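Local structure of KLLA0E03807p (Kluyveromyces lactis, 3SQI) at residues 146-151 against 309-314; 151-156 against 267-272. The protein binds DNA through the part held in this chain, the DNA-binding domain of Ndc10, a platform for inner kinetochore assembly in budding yeast. One frame throughout, in Å; residues are numbered along the deposited sequence.

Contact 1. Residues 146-151 against 309-314; sequences KFNTNV and KMNRTK
The C-terminal parts of helix 133-149 and helix 304-310 meet here, the CA atoms of Asn148 and Asn311 lying 5.3 Å apart, and the backbone leaves each helix through a residue of positive phi, Asn150 (43°) and Arg312 (50°). The Asn148 amide uses both its branches. ND2 gives a nearly straight hydrogen bond to OD1 of Asn311 at 3.3 Å; the bond runs in the amide plane of Asn148 but reaches the acceptor from above its carbonyl plane, the amides standing 79° apart. Asn311 is held in turn: ND2 donates to Ile307 O and to Val186 O, and OD1 also accepts from Val188 N. On the other branch, Asn148 OD1 takes a weak bond, 3.3 Å long, from Arg312 NH1; the Arg312 chain, CG anti to the carbonyl carbon and bent at chi3, brings the guanidinium back to Asn148. Phe147 turns its ring edge to that guanidinium, nearly at right angles, with CE2 over one guanidinium face and 3.5 Å from NH1. An alanine at Asn148 would remove both bonds and would probably loosen the fit of the helix ends. This buried contact is helix-terminus packing beside strand 185-187, within the sequence-family region CBF3 subunit, domain 2.

Contact 2. Residues 151-156 against 267-272; sequences VSFEDR and HWFQVN
Phe153 begins its contact at the backbone, where its N-H points to Phe269 O, a hydrogen bond of 3.3 Å with an N-H...O angle of 161° that comes from above the carbonyl plane. Its CB is directed at the 267-272 segment and rests 3.4 Å from that same Phe269 O, so the carbonyl that accepts the N-H is also packed against by CB. With CG anti to the backbone N (chi1 170°), the ring then runs alongside that of Phe269, both side chains pointing the same way. CG approaches CD1 of Phe269 to 4.1 Å, and CD1 of Phe153 touches the same atom. The ring planes are only 22° apart, but the rings are slid apart, centroids 5.5 Å from each other, so they barely overlap. CD1 of Phe153 also lies over one guanidinium face of Arg156, toward its rim, while NH2 of Arg156 sits in the ring plane, 3.8 Å from that CD1. NH2 forms a salt bridge to Asp142, which would help hold the guanidinium beside the ring. The side chain of Phe153 further meets Glu245 and Leu248 of helix 245-259.

Ser152, just before Phe153, is the N-cap of helix 153-158: its OG accepts a weak capping bond from Asp155 N at 3.4 Å. Its CB meets CG2 of Val271 at 4.2 Å, a separate, looser touch beyond the end of helix 265-269.

Phe269 reaches Glu245 and Leu248 as well, and Lys265 adds a cation-pi contact to it. The start of helix 153-158 thus packs against the end of helix 265-269, with helix 245-259 touching both phenylalanine side chains and helix 133-149 supplying the acid that pairs with Arg156.

In the fold
Contact 2 is nested within the chain loop that contact 1 closes; their centres lie 14 Å apart and they share Val151, in the turn joining helix 133-149 to helix 153-158. The two are also joined directly. Lys146 NZ of contact 1 probably hydrogen-bonds His267 O of contact 2 at 2.7 Å, and the same amine donates to Asn150 OD1, which in turn accepts a weak bond from Asn272 N at 3.3 Å. Their relation to the bound DNA differs: measured between nearest atoms, contact 1 stays about 12 Å away, whereas contact 2 comes to about 4 Å, where Gln270 packs on a phosphate. Contact 1 also lies nearer the chain centre, about 4 Å between centres against 14 Å.

Contact 1. Residues 146-151 against 309-314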
loop_
_atom_site.group_PDB
_atom_site.type_symbol
_atom_site.label_atom_id
_atom_site.label_comp_id
_atom_site.label_asym_id
_atom_site.label_seq_id
_atom_site.Cartn_x
_atom_site.Cartn_y
_atom_site.Cartn_z
ATOM N N LYS A 146 3.667 -0.789 6.306
ATOM C CA LYS A 146 4.207 -2.152 6.265
ATOM C C LYS A 146 3.105 -3.121 5.870
ATOM O O LYS A 146 3.217 -3.858 4.899
ATOM C CB LYS A 146 4.764 -2.555 7.624
ATOM C CG LYS A 146 5.154 -4.006 7.725
ATOM C CD LYS A 146 6.407 -4.292 6.921
ATOM C CE LYS A 146 7.117 -5.577 7.389
ATOM N NZ LYS A 146 6.321 -6.828 7.172
ATOM N N PHE A 147 2.017 -3.080 6.619
ATOM C CA PHE A 147 0.864 -3.924 6.362
ATOM C C PHE A 147 0.441 -3.937 4.892
ATOM O O PHE A 147 0.143 -4.995 4.352
ATOM C CB PHE A 147 -0.296 -3.439 7.221
ATOM C CG PHE A 147 -1.378 -4.448 7.408
ATOM C CD1 PHE A 147 -1.561 -5.055 8.641
ATOM C CD2 PHE A 147 -2.227 -4.779 6.363
ATOM C CE1 PHE A 147 -2.567 -5.983 8.830
ATOM C CE2 PHE A 147 -3.235 -5.714 6.543
ATOM C CZ PHE A 147 -3.405 -6.320 7.780
ATOM N N ASN A 148 0.388 -2.775 4.247
ATOM C CA ASN A 148 -0.038 -2.723 2.841
ATOM C C ASN A 148 1.037 -3.098 1.813
ATOM O O ASN A 148 0.759 -3.785 0.837
ATOM C CB ASN A 148 -0.646 -1.360 2.489
ATOM C CG ASN A 148 -2.144 -1.318 2.717
ATOM O OD1 ASN A 148 -2.641 -1.772 3.747
ATOM N ND2 ASN A 148 -2.877 -0.788 1.742
ATOM N N THR A 149 2.253 -2.613 2.027
ATOM C CA THR A 149 3.359 -2.849 1.108
ATOM C C THR A 149 4.272 -4.039 1.465
ATOM O O THR A 149 5.074 -4.479 0.642
ATOM C CB THR A 149 4.248 -1.601 1.047
ATOM O OG1 THR A 149 5.165 -1.725 -0.040
ATOM C CG2 THR A 149 5.037 -1.447 2.355
ATOM N N ASN A 150 4.138 -4.563 2.678
ATOM C CA ASN A 150 5.069 -5.570 3.204
ATOM C C ASN A 150 6.563 -5.307 2.927
ATOM O O ASN A 150 7.217 -6.078 2.227
ATOM C CB ASN A 150 4.675 -6.975 2.745
ATOM C CG ASN A 150 5.594 -8.039 3.294
ATOM O OD1 ASN A 150 5.623 -8.289 4.499
ATOM N ND2 ASN A 150 6.357 -8.672 2.414
ATOM N N VAL A 151 7.106 -4.236 3.505
ATOM C CA VAL A 151 8.499 -3.849 3.255
ATOM C C VAL A 151 9.409 -3.907 4.501
ATOM O O VAL A 151 8.964 -3.713 5.633
ATOM C CB VAL A 151 8.580 -2.430 2.621
ATOM C CG1 VAL A 151 10.030 -2.019 2.406
ATOM C CG2 VAL A 151 7.817 -2.381 1.302
ATOM N N LYS A 309 -4.893 -6.267 -4.736
ATOM C CA LYS A 309 -4.862 -7.338 -3.745
ATOM C C LYS A 309 -4.122 -6.918 -2.480
ATOM O O LYS A 309 -4.633 -7.091 -1.376
ATOM C CB LYS A 309 -4.233 -8.601 -4.328
ATOM C CG LYS A 309 -3.956 -9.681 -3.300
ATOM C CD LYS A 309 -5.223 -10.331 -2.761
ATOM C CE LYS A 309 -4.882 -11.514 -1.854
ATOM N NZ LYS A 309 -6.094 -12.184 -1.316
ATOM N N MET A 310 -2.929 -6.355 -2.644
ATOM C CA MET A 310 -2.097 -5.982 -1.501
ATOM C C MET A 310 -2.614 -4.765 -0.747
ATOM O O MET A 310 -2.471 -4.677 0.470
ATOM C CB MET A 310 -0.640 -5.792 -1.924
ATOM C CG MET A 310 0.039 -7.100 -2.314
ATOM S SD MET A 310 1.661 -7.279 -1.551
ATOM C CE MET A 310 2.694 -6.631 -2.846
ATOM N N ASN A 311 -3.216 -3.830 -1.471
ATOM C CA ASN A 311 -3.886 -2.701 -0.838
ATOM C C ASN A 311 -5.334 -3.069 -0.509
ATOM O O ASN A 311 -6.053 -2.306 0.138
ATOM C CB ASN A 311 -3.835 -1.461 -1.735
ATOM C CG ASN A 311 -2.420 -0.931 -1.933
ATOM O OD1 ASN A 311 -2.023 0.050 -1.308
ATOM N ND2 ASN A 311 -1.658 -1.574 -2.810
ATOM N N ARG A 312 -5.754 -4.241 -0.975
ATOM C CA ARG A 312 -7.075 -4.782 -0.669
ATOM C C ARG A 312 -8.219 -3.808 -0.915
ATOM O O ARG A 312 -9.182 -3.776 -0.147
ATOM C CB ARG A 312 -7.121 -5.254 0.780
ATOM C CG ARG A 312 -6.056 -6.272 1.139
ATOM C CD ARG A 312 -6.111 -6.564 2.619
ATOM N NE ARG A 312 -6.376 -5.331 3.339
ATOM C CZ ARG A 312 -5.440 -4.448 3.653
ATOM N NH1 ARG A 312 -4.175 -4.685 3.323
ATOM N NH2 ARG A 312 -5.773 -3.334 4.297
ATOM N N THR A 313 -8.114 -3.016 -1.979
ATOM C CA THR A 313 -9.200 -2.119 -2.379
ATOM C C THR A 313 -9.259 -2.045 -3.888
ATOM O O THR A 313 -8.233 -2.192 -4.545
ATOM C CB THR A 313 -9.042 -0.686 -1.796
ATOM O OG1 THR A 313 -10.161 0.125 -2.191
ATOM C CG2 THR A 313 -7.752 -0.037 -2.267
ATOM N N LYS A 314 -10.453 -1.854 -4.440
ATOM C CA LYS A 314 -10.573 -1.687 -5.882
ATOM C C LYS A 314 -9.897 -0.380 -6.287
ATOM O O LYS A 314 -9.833 0.560 -5.495
ATOM C CB LYS A 314 -12.038 -1.688 -6.320
ATOM C CG LYS A 314 -12.842 -2.875 -5.828
ATOM C CD LYS A 314 -12.223 -4.194 -6.264
ATOM C CE LYS A 314 -12.523 -4.501 -7.723
ATOM N NZ LYS A 314 -12.025 -5.849 -8.125
#

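Contact 2. Residues 151-156 against 267-272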
loop_
_atom_site.group_PDB
_atom_site.type_symbol
_atom_site.label_atom_id
_atom_site.label_comp_id
_atom_site.label_asym_id
_atom_site.label_seq_id
_atom_site.Cartn_x
_atom_site.Cartn_y
_atom_site.Cartn_z
ATOM N N VAL A 151 7.106 -4.236 3.505
ATOM C CA VAL A 151 8.499 -3.849 3.255
ATOM C C VAL A 151 9.409 -3.907 4.501
ATOM O O VAL A 151 8.964 -3.713 5.633
ATOM C CB VAL A 151 8.580 -2.430 2.621
ATOM C CG1 VAL A 151 10.030 -2.019 2.406
ATOM C CG2 VAL A 151 7.817 -2.381 1.302
ATOM N N SER A 152 10.693 -4.171 4.277
ATOM C CA SER A 152 11.684 -4.119 5.343
ATOM C C SER A 152 11.686 -2.752 6.017
ATOM O O SER A 152 11.419 -1.742 5.372
ATOM C CB SER A 152 13.071 -4.382 4.766
ATOM O OG SER A 152 14.073 -3.821 5.594
ATOM N N PHE A 153 11.985 -2.709 7.311
ATOM C CA PHE A 153 12.091 -1.421 7.994
ATOM C C PHE A 153 13.225 -0.584 7.419
ATOM O O PHE A 153 13.023 0.559 7.004
ATOM C CB PHE A 153 12.313 -1.603 9.492
ATOM C CG PHE A 153 12.673 -0.325 10.205
ATOM C CD1 PHE A 153 11.684 0.500 10.720
ATOM C CD2 PHE A 153 13.998 0.056 10.347
ATOM C CE1 PHE A 153 12.009 1.677 11.368
ATOM C CE2 PHE A 153 14.329 1.230 10.997
ATOM C CZ PHE A 153 13.333 2.043 11.506
ATOM N N GLU A 154 14.421 -1.160 7.394
ATOM C CA GLU A 154 15.587 -0.462 6.880
ATOM C C GLU A 154 15.242 0.201 5.542
ATOM O O GLU A 154 15.469 1.404 5.335
ATOM C CB GLU A 154 16.727 -1.462 6.695
ATOM C CG GLU A 154 18.098 -0.834 6.578
ATOM C CD GLU A 154 18.227 0.076 5.371
ATOM O OE1 GLU A 154 17.589 -0.209 4.332
ATOM O OE2 GLU A 154 18.963 1.081 5.466
ATOM N N ASP A 155 14.673 -0.586 4.637
ATOM C CA ASP A 155 14.225 -0.059 3.358
ATOM C C ASP A 155 13.197 1.049 3.564
ATOM O O ASP A 155 13.191 2.043 2.836
ATOM C CB ASP A 155 13.647 -1.172 2.484
ATOM C CG ASP A 155 14.724 -2.035 1.860
ATOM O OD1 ASP A 155 15.836 -1.514 1.627
ATOM O OD2 ASP A 155 14.459 -3.230 1.606
ATOM N N ARG A 156 12.331 0.881 4.558
ATOM C CA ARG A 156 11.341 1.905 4.869
ATOM C C ARG A 156 12.023 3.250 5.102
ATOM O O ARG A 156 11.523 4.287 4.672
ATOM C CB ARG A 156 10.508 1.511 6.091
ATOM C CG ARG A 156 9.062 1.161 5.775
ATOM C CD ARG A 156 8.352 0.626 7.006
ATOM N NE ARG A 156 8.878 -0.678 7.401
ATOM C CZ ARG A 156 8.792 -1.183 8.627
ATOM N NH1 ARG A 156 9.299 -2.382 8.887
ATOM N NH2 ARG A 156 8.207 -0.487 9.594
ATOM N N HIS A 267 7.789 -9.447 12.418
ATOM C CA HIS A 267 6.692 -9.227 11.498
ATOM C C HIS A 267 6.743 -7.834 10.890
ATOM O O HIS A 267 6.547 -7.666 9.684
ATOM C CB HIS A 267 5.353 -9.431 12.205
ATOM C CG HIS A 267 5.003 -10.869 12.427
ATOM N ND1 HIS A 267 5.916 -11.886 12.262
ATOM C CD2 HIS A 267 3.842 -11.455 12.799
ATOM C CE1 HIS A 267 5.330 -13.045 12.528
ATOM N NE2 HIS A 267 4.074 -12.809 12.853
ATOM N N TRP A 268 6.955 -6.829 11.730
ATOM C CA TRP A 268 6.914 -5.455 11.249
ATOM C C TRP A 268 8.257 -4.828 10.915
ATOM O O TRP A 268 8.312 -3.812 10.227
ATOM C CB TRP A 268 6.144 -4.617 12.264
ATOM C CG TRP A 268 4.982 -5.410 12.716
ATOM C CD1 TRP A 268 4.902 -6.195 13.835
ATOM C CD2 TRP A 268 3.753 -5.587 12.011
ATOM N NE1 TRP A 268 3.677 -6.815 13.887
ATOM C CE2 TRP A 268 2.953 -6.460 12.777
ATOM C CE3 TRP A 268 3.239 -5.074 10.811
ATOM C CZ2 TRP A 268 1.668 -6.833 12.386
ATOM C CZ3 TRP A 268 1.960 -5.442 10.424
ATOM C CH2 TRP A 268 1.191 -6.318 11.209
ATOM N N PHE A 269 9.342 -5.430 11.376
ATOM C CA PHE A 269 10.648 -4.836 11.103
ATOM C C PHE A 269 11.432 -5.503 9.991
ATOM O O PHE A 269 12.484 -5.014 9.576
ATOM C CB PHE A 269 11.457 -4.723 12.388
ATOM C CG PHE A 269 10.943 -3.662 13.304
ATOM C CD1 PHE A 269 11.679 -2.516 13.543
ATOM C CD2 PHE A 269 9.691 -3.786 13.886
ATOM C CE1 PHE A 269 11.192 -1.530 14.375
ATOM C CE2 PHE A 269 9.196 -2.802 14.715
ATOM C CZ PHE A 269 9.948 -1.671 14.960
ATOM N N GLN A 270 10.886 -6.605 9.496
ATOM C CA GLN A 270 11.530 -7.396 8.463
ATOM C C GLN A 270 10.448 -7.865 7.513
ATOM O O GLN A 270 9.256 -7.739 7.802
ATOM C CB GLN A 270 12.266 -8.590 9.077
ATOM C CG GLN A 270 13.382 -8.199 10.035
ATOM C CD GLN A 270 13.181 -8.765 11.429
ATOM O OE1 GLN A 270 12.692 -9.878 11.586
ATOM N NE2 GLN A 270 13.558 -7.997 12.450
ATOM N N VAL A 271 10.848 -8.378 6.363
ATOM C CA VAL A 271 9.866 -8.895 5.435
ATOM C C VAL A 271 9.219 -10.134 6.041
ATOM O O VAL A 271 9.885 -10.955 6.672
ATOM C CB VAL A 271 10.505 -9.250 4.105
ATOM C CG1 VAL A 271 9.435 -9.345 3.029
ATOM C CG2 VAL A 271 11.571 -8.209 3.752
ATOM N N ASN A 272 7.912 -10.249 5.861
ATOM C CA ASN A 272 7.151 -11.373 6.380
ATOM C C ASN A 272 6.773 -12.296 5.219
ATOM O O ASN A 272 5.982 -11.927 4.352
ATOM C CB ASN A 272 5.919 -10.835 7.121
ATOM C CG ASN A 272 4.898 -11.912 7.454
ATOM O OD1 ASN A 272 5.180 -13.114 7.396
ATOM N ND2 ASN A 272 3.697 -11.474 7.824
#